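Side-chain contacts in putative exported protein (Bacteroides fragilis NCTC 9343, PDB 3IEE), which is of unknown function but is probably an exported, lipid-anchored, mainly helical protein of the bacterial cell envelope: residues R199-V204 with K246-G251; M140-Q145 with Y189-R194. All coordinates share one frame; numbering follows the deposited sequence. Where two conformers were deposited one is given.

Contacts 1 and 2 follow one another along the chain and lie 14 Å apart, centre to centre. Contact 2 brings the loop after helix 169-189 against helix 123-162; contact 1 joins the next helix, 197-215, to the C-terminal end of helix 224-247. Tyr189, at the start of 189-194, links them: its CE1 lies 3.2 Å from CG1 of Val247, and its CA 4.1 Å from CD1 of Ile200. Both contacts turn on an arginine, paired with a carboxylate in contact 1 and laid flat on a serine in contact 2. No active site is known; 1,2-ethanediol, probably from the crystallisation liquor, binds beside contact 2.

Contact 1: residues R199-V204 with K246-G251; sequences RIDLKV and KVREKG
Arg248 lays its aliphatic chain beside the methyl CG2 of Ile200 and then turns its guanidinium onto the carboxylate of Asp201, a salt bridge in the C-terminal part of the all-helical fold. It joins helix 197-215 to the type I turn Val247-Lys250, where the chain leaves helix 224-247. The grip is side-on and bidentate: NE of Arg248 donates to OD1 of Asp201 at 2.9 Å, while NH2 of Arg248 donates to OD2 of Asp201, also at 2.9 Å. Both bonds are nearly straight. Each oxygen is approached on its syn side and lies close to the guanidinium plane, but the two flat groups are not coplanar: they are tilted by 26°, and the nitrogens stand out of the carboxylate plane. Two bonds to two different oxygens restrict rotation of both groups and should spread the charge over the pair.

The arginine reaches this position by folding up, with bends at chi2 (-75°) and chi3 (-65°) that bring NE round to the acid. Buried Ile200 packs its CG2 against CG and CD of Arg248, and it also packs on Val244 of helix 224-247. One turn further along, Val204 continues this packing against Ile241 and Val244, so the polar pair sits at the partly exposed border of a hydrophobic helix interface. The closest apolar approach is CG2 of Ile200 to CG of Arg248, 3.9 Å.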
loop_
_atom_site.group_PDB
_atom_site.type_symbol
_atom_site.label_atom_id
_atom_site.label_comp_id
_atom_site.label_asym_id
_atom_site.label_seq_id
_atom_site.Cartn_x
_atom_site.Cartn_y
_atom_site.Cartn_z
ATOM N N ARG A 199 -9.626 11.179 -1.451
ATOM C CA ARG A 199 -9.446 9.732 -1.283
ATOM C C ARG A 199 -8.838 9.410 0.098
ATOM O O ARG A 199 -9.323 8.498 0.776
ATOM C CB ARG A 199 -8.613 9.127 -2.414
ATOM C CG ARG A 199 -8.471 7.638 -2.311
ATOM C CD ARG A 199 -9.803 6.927 -2.392
ATOM N NE ARG A 199 -9.571 5.496 -2.511
ATOM C CZ ARG A 199 -10.508 4.562 -2.635
ATOM N NH1 ARG A 199 -11.800 4.866 -2.680
ATOM N NH2 ARG A 199 -10.119 3.298 -2.728
ATOM N N ILE A 200 -7.834 10.182 0.540
ATOM C CA ILE A 200 -7.279 10.033 1.910
ATOM C C ILE A 200 -8.416 10.229 2.929
ATOM O O ILE A 200 -8.586 9.435 3.858
ATOM C CB ILE A 200 -6.170 11.022 2.171
ATOM C CG1 ILE A 200 -4.958 10.686 1.302
ATOM C CG2 ILE A 200 -5.790 11.044 3.723
ATOM C CD1 ILE A 200 -3.952 11.794 1.209
ATOM N N ASP A 201 -9.255 11.241 2.712
ATOM C CA ASP A 201 -10.345 11.486 3.672
ATOM C C ASP A 201 -11.332 10.310 3.732
ATOM O O ASP A 201 -11.850 9.968 4.814
ATOM C CB ASP A 201 -11.064 12.778 3.341
ATOM C CG ASP A 201 -10.159 13.990 3.372
ATOM O OD1 ASP A 201 -9.088 13.960 3.997
ATOM O OD2 ASP A 201 -10.546 15.027 2.788
ATOM N N LEU A 202 -11.595 9.701 2.581
ATOM C CA LEU A 202 -12.504 8.576 2.481
ATOM C C LEU A 202 -11.935 7.405 3.273
ATOM O O LEU A 202 -12.645 6.735 4.055
ATOM C CB LEU A 202 -12.646 8.174 1.008
ATOM C CG LEU A 202 -13.741 7.173 0.673
ATOM C CD1 LEU A 202 -15.129 7.645 1.141
ATOM C CD2 LEU A 202 -13.724 6.968 -0.843
ATOM N N LYS A 203 -10.645 7.151 3.102
ATOM C CA LYS A 203 -10.021 6.043 3.814
ATOM C C LYS A 203 -9.926 6.304 5.335
ATOM O O LYS A 203 -10.035 5.363 6.126
ATOM C CB LYS A 203 -8.638 5.716 3.254
ATOM C CG LYS A 203 -8.651 5.207 1.819
ATOM C CD LYS A 203 -9.366 3.881 1.648
ATOM C CE LYS A 203 -8.474 2.675 1.984
ATOM N NZ LYS A 203 -9.155 1.371 1.683
ATOM N N VAL A 204 -9.728 7.560 5.734
ATOM C CA VAL A 204 -9.773 7.939 7.159
ATOM C C VAL A 204 -11.162 7.703 7.729
ATOM O O VAL A 204 -11.335 7.199 8.877
ATOM C CB VAL A 204 -9.320 9.382 7.383
ATOM C CG1 VAL A 204 -9.649 9.803 8.823
ATOM C CG2 VAL A 204 -7.829 9.526 7.032
ATOM N N LYS A 246 -4.868 16.311 10.737
ATOM C CA LYS A 246 -4.036 17.516 10.864
ATOM C C LYS A 246 -3.147 17.739 9.626
ATOM O O LYS A 246 -3.060 18.858 9.087
ATOM C CB LYS A 246 -3.213 17.421 12.126
ATOM C CG LYS A 246 -4.031 17.568 13.373
ATOM C CD LYS A 246 -4.585 18.979 13.662
ATOM C CE LYS A 246 -5.244 18.991 15.059
ATOM N NZ LYS A 246 -5.764 20.320 15.457
ATOM N N VAL A 247 -2.525 16.672 9.141
ATOM C CA VAL A 247 -1.728 16.717 7.911
ATOM C C VAL A 247 -2.591 17.105 6.694
ATOM O O VAL A 247 -2.171 17.879 5.852
ATOM C CB VAL A 247 -0.956 15.357 7.715
ATOM C CG1 VAL A 247 -0.387 15.228 6.292
ATOM C CG2 VAL A 247 0.179 15.284 8.753
ATOM N N ARG A 248 -3.815 16.603 6.654
ATOM C CA ARG A 248 -4.756 16.994 5.602
ATOM C C ARG A 248 -5.218 18.461 5.622
ATOM O O ARG A 248 -5.804 18.962 4.621
ATOM C CB ARG A 248 -5.962 16.052 5.595
ATOM C CG ARG A 248 -5.670 14.805 4.788
ATOM C CD ARG A 248 -5.703 15.091 3.250
ATOM N NE ARG A 248 -7.012 15.479 2.747
ATOM C CZ ARG A 248 -7.281 16.506 1.934
ATOM N NH1 ARG A 248 -6.330 17.285 1.459
ATOM N NH2 ARG A 248 -8.534 16.667 1.548
ATOM N N GLU A 249 -4.975 19.186 6.725
ATOM C CA GLU A 249 -5.188 20.638 6.750
ATOM C C GLU A 249 -4.040 21.447 6.123
ATOM O O GLU A 249 -4.154 22.662 5.917
ATOM C CB GLU A 249 -5.425 21.123 8.188
ATOM C CG GLU A 249 -6.628 20.539 8.850
ATOM C CD GLU A 249 -6.697 20.974 10.315
ATOM O OE1 GLU A 249 -6.442 22.160 10.600
ATOM O OE2 GLU A 249 -7.014 20.130 11.152
ATOM N N LYS A 250 -2.917 20.781 5.886
ATOM C CA LYS A 250 -1.761 21.374 5.256
ATOM C C LYS A 250 -1.827 21.232 3.732
ATOM O O LYS A 250 -2.506 20.348 3.210
ATOM C CB LYS A 250 -0.485 20.714 5.747
ATOM C CG LYS A 250 -0.300 20.769 7.259
ATOM C CD LYS A 250 0.955 19.938 7.566
ATOM C CE LYS A 250 1.533 20.208 8.828
ATOM N NZ LYS A 250 2.883 19.507 8.915
ATOM N N GLY A 251 -1.112 22.107 3.015
ATOM C CA GLY A 251 -1.311 22.246 1.559
ATOM C C GLY A 251 -0.330 21.505 0.641
ATOM O O GLY A 251 -0.384 21.651 -0.604
#

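Contact 2: residues M140-Q145 with Y189-R194; sequences MSEYKQ and YARKHR. With EDO (1,2-ethanediol), chain E.
This is a surface contact in which an arginine from a loop lies flat against a long helix of the all-helical fold. The loop, between helices 169-189 and 197-215, contains an inverse gamma turn centred on Arg191 and a type I turn from Arg191 to Arg194; the helix is 123-162. Arg191 carries the contact. Its chain runs extended from CG to NE and sets the guanidinium over Ser141, whose CB stands 3.3 Å above the guanidinium plane, over its centre, and 3.4 Å from CZ of Arg191. The serine therefore offers its methylene to the cationic face, while its OG, turned to the side of its own backbone N (chi1 -77°), makes a weak hydrogen bond to a 1,2-ethanediol.

Glu142 comes to the edge of the same guanidinium, crossing the arginine at about a right angle. Its CG, in the guanidinium plane, is 3.7 Å from NH1 of Arg191. The carboxylate goes on past the cation: OE2 of Glu142 is 4.6 Å from NH1 of Arg191, beyond a salt bridge, and the two charged planes are 72° apart. Attraction between them is probably long-range only. Beside Glu142, a second ethanediol rests over one face of the Tyr143 ring and is hydrogen-bonded to ND2 of Asn146.

Further along the loop, Arg194 reaches Gln135 of the same helix and Lys192 forms a salt bridge with Asp51, so helix 43-56 also borders this junction. The ethanediol over Tyr143 gives its O2 proton to OE1 of Glu142 at 3.1 Å.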
loop_
_atom_site.group_PDB
_atom_site.type_symbol
_atom_site.label_atom_id
_atom_site.label_comp_id
_atom_site.label_asym_id
_atom_site.label_seq_id
_atom_site.Cartn_x
_atom_site.Cartn_y
_atom_site.Cartn_z
HETATM N N MSE A 140 0.723 2.866 -11.399
HETATM C CA MSE A 140 1.409 1.815 -10.565
HETATM C C MSE A 140 0.727 1.741 -9.220
HETATM O O MSE A 140 0.363 0.659 -8.725
HETATM C CB MSE A 140 2.922 2.106 -10.429
HETATM C CG MSE A 140 3.678 1.921 -11.752
HETATM SE SE MSE A 140 5.435 2.751 -11.603
HETATM C CE MSE A 140 6.060 1.781 -10.110
ATOM N N SER A 141 0.464 2.897 -8.646
ATOM C CA SER A 141 -0.092 2.933 -7.309
ATOM C C SER A 141 -1.540 2.458 -7.310
ATOM O O SER A 141 -1.987 1.779 -6.406
ATOM C CB SER A 141 -0.006 4.342 -6.758
ATOM O OG SER A 141 1.334 4.571 -6.362
ATOM N N GLU A 142 -2.222 2.750 -8.394
ATOM C CA GLU A 142 -3.620 2.322 -8.539
ATOM C C GLU A 142 -3.736 0.801 -8.701
ATOM O O GLU A 142 -4.591 0.141 -8.061
ATOM C CB GLU A 142 -4.287 3.047 -9.709
ATOM C CG GLU A 142 -4.744 4.440 -9.343
ATOM C CD GLU A 142 -5.403 5.206 -10.495
ATOM O OE1 GLU A 142 -5.329 4.735 -11.657
ATOM O OE2 GLU A 142 -5.972 6.307 -10.227
ATOM N N TYR A 143 -2.892 0.234 -9.549
ATOM C CA TYR A 143 -2.880 -1.228 -9.691
ATOM C C TYR A 143 -2.596 -1.931 -8.352
ATOM O O TYR A 143 -3.260 -2.929 -7.979
ATOM C CB TYR A 143 -1.821 -1.659 -10.682
ATOM C CG TYR A 143 -2.088 -1.404 -12.150
ATOM C CD1 TYR A 143 -3.207 -1.964 -12.771
ATOM C CD2 TYR A 143 -1.173 -0.688 -12.917
ATOM C CE1 TYR A 143 -3.417 -1.799 -14.121
ATOM C CE2 TYR A 143 -1.395 -0.494 -14.252
ATOM C CZ TYR A 143 -2.507 -1.052 -14.842
ATOM O OH TYR A 143 -2.734 -0.846 -16.175
ATOM N N LYS A 144 -1.645 -1.376 -7.587
ATOM C CA LYS A 144 -1.272 -1.926 -6.287
ATOM C C LYS A 144 -2.491 -1.895 -5.324
ATOM O O LYS A 144 -2.853 -2.893 -4.686
ATOM C CB LYS A 144 -0.129 -1.111 -5.728
ATOM C CG LYS A 144 0.239 -1.399 -4.280
ATOM C CD LYS A 144 1.571 -0.793 -3.908
ATOM C CE LYS A 144 1.930 -0.887 -2.404
ATOM N NZ LYS A 144 3.277 -0.290 -2.090
ATOM N N GLN A 145 -3.125 -0.735 -5.204
ATOM C CA GLN A 145 -4.265 -0.651 -4.331
ATOM C C GLN A 145 -5.414 -1.559 -4.827
ATOM O O GLN A 145 -6.130 -2.177 -3.996
ATOM C CB GLN A 145 -4.772 0.792 -4.141
ATOM C CG GLN A 145 -5.901 0.893 -3.090
ATOM C CD GLN A 145 -5.487 0.379 -1.708
ATOM O OE1 GLN A 145 -4.475 0.800 -1.148
ATOM N NE2 GLN A 145 -6.261 -0.567 -1.171
ATOM N N TYR A 189 -0.902 8.859 0.873
ATOM C CA TYR A 189 -0.251 10.082 1.349
ATOM C C TYR A 189 1.115 10.270 0.641
ATOM O O TYR A 189 1.532 11.381 0.374
ATOM C CB TYR A 189 -0.124 10.134 2.881
ATOM C CG TYR A 189 0.504 11.443 3.282
ATOM C CD1 TYR A 189 -0.206 12.651 3.176
ATOM C CD2 TYR A 189 1.844 11.525 3.624
ATOM C CE1 TYR A 189 0.414 13.876 3.465
ATOM C CE2 TYR A 189 2.449 12.728 3.877
ATOM C CZ TYR A 189 1.749 13.900 3.807
ATOM O OH TYR A 189 2.360 15.124 4.061
ATOM N N ALA A 190 1.805 9.170 0.387
ATOM C CA ALA A 190 3.102 9.213 -0.301
ATOM C C ALA A 190 3.101 9.696 -1.755
ATOM O O ALA A 190 4.191 9.842 -2.346
ATOM C CB ALA A 190 3.779 7.822 -0.232
ATOM N N ARG A 191 1.931 9.912 -2.344
ATOM C CA ARG A 191 1.834 10.367 -3.749
ATOM C C ARG A 191 2.085 11.892 -3.790
ATOM O O ARG A 191 1.173 12.673 -4.082
ATOM C CB ARG A 191 0.489 9.974 -4.391
ATOM C CG ARG A 191 0.072 8.496 -4.262
ATOM C CD ARG A 191 -0.881 8.006 -5.398
ATOM N NE ARG A 191 -1.808 6.913 -5.028
ATOM C CZ ARG A 191 -2.618 6.278 -5.892
ATOM N NH1 ARG A 191 -2.578 6.613 -7.187
ATOM N NH2 ARG A 191 -3.442 5.270 -5.497
ATOM N N LYS A 192 3.329 12.286 -3.479
ATOM C CA LYS A 192 3.783 13.672 -3.380
ATOM C C LYS A 192 3.347 14.541 -4.548
ATOM O O LYS A 192 2.940 15.683 -4.370
ATOM C CB LYS A 192 5.316 13.658 -3.280
ATOM C CG LYS A 192 6.011 14.934 -3.419
ATOM C CD LYS A 192 7.517 14.762 -3.170
ATOM C CE LYS A 192 8.234 16.074 -3.430
ATOM N NZ LYS A 192 9.630 16.006 -2.974
ATOM N N HIS A 193 3.460 13.987 -5.746
ATOM C CA HIS A 193 3.228 14.742 -6.968
ATOM C C HIS A 193 1.801 14.757 -7.479
ATOM O O HIS A 193 1.492 15.555 -8.342
ATOM C CB HIS A 193 4.193 14.261 -8.036
ATOM C CG HIS A 193 5.627 14.464 -7.659
ATOM N ND1 HIS A 193 6.427 13.427 -7.234
ATOM C CD2 HIS A 193 6.404 15.574 -7.642
ATOM C CE1 HIS A 193 7.631 13.892 -6.955
ATOM N NE2 HIS A 193 7.644 15.190 -7.188
ATOM N N ARG A 194 0.943 13.867 -6.999
ATOM C CA ARG A 194 -0.448 13.900 -7.420
ATOM C C ARG A 194 -1.402 13.420 -6.339
ATOM O O ARG A 194 -2.205 12.524 -6.511
ATOM C CB ARG A 194 -0.680 13.156 -8.718
ATOM C CG ARG A 194 -2.069 13.486 -9.299
ATOM C CD ARG A 194 -2.388 12.626 -10.476
ATOM N NE ARG A 194 -1.447 12.879 -11.547
ATOM C CZ ARG A 194 -1.469 12.266 -12.727
ATOM N NH1 ARG A 194 -2.377 11.320 -12.988
ATOM N NH2 ARG A 194 -0.556 12.589 -13.636
HETATM C C1 EDO E . -6.744 1.579 -11.923
HETATM O O1 EDO E . -8.072 1.057 -12.079
HETATM C C2 EDO E . -5.807 1.153 -13.052
HETATM O O2 EDO E . -4.725 2.093 -13.180
#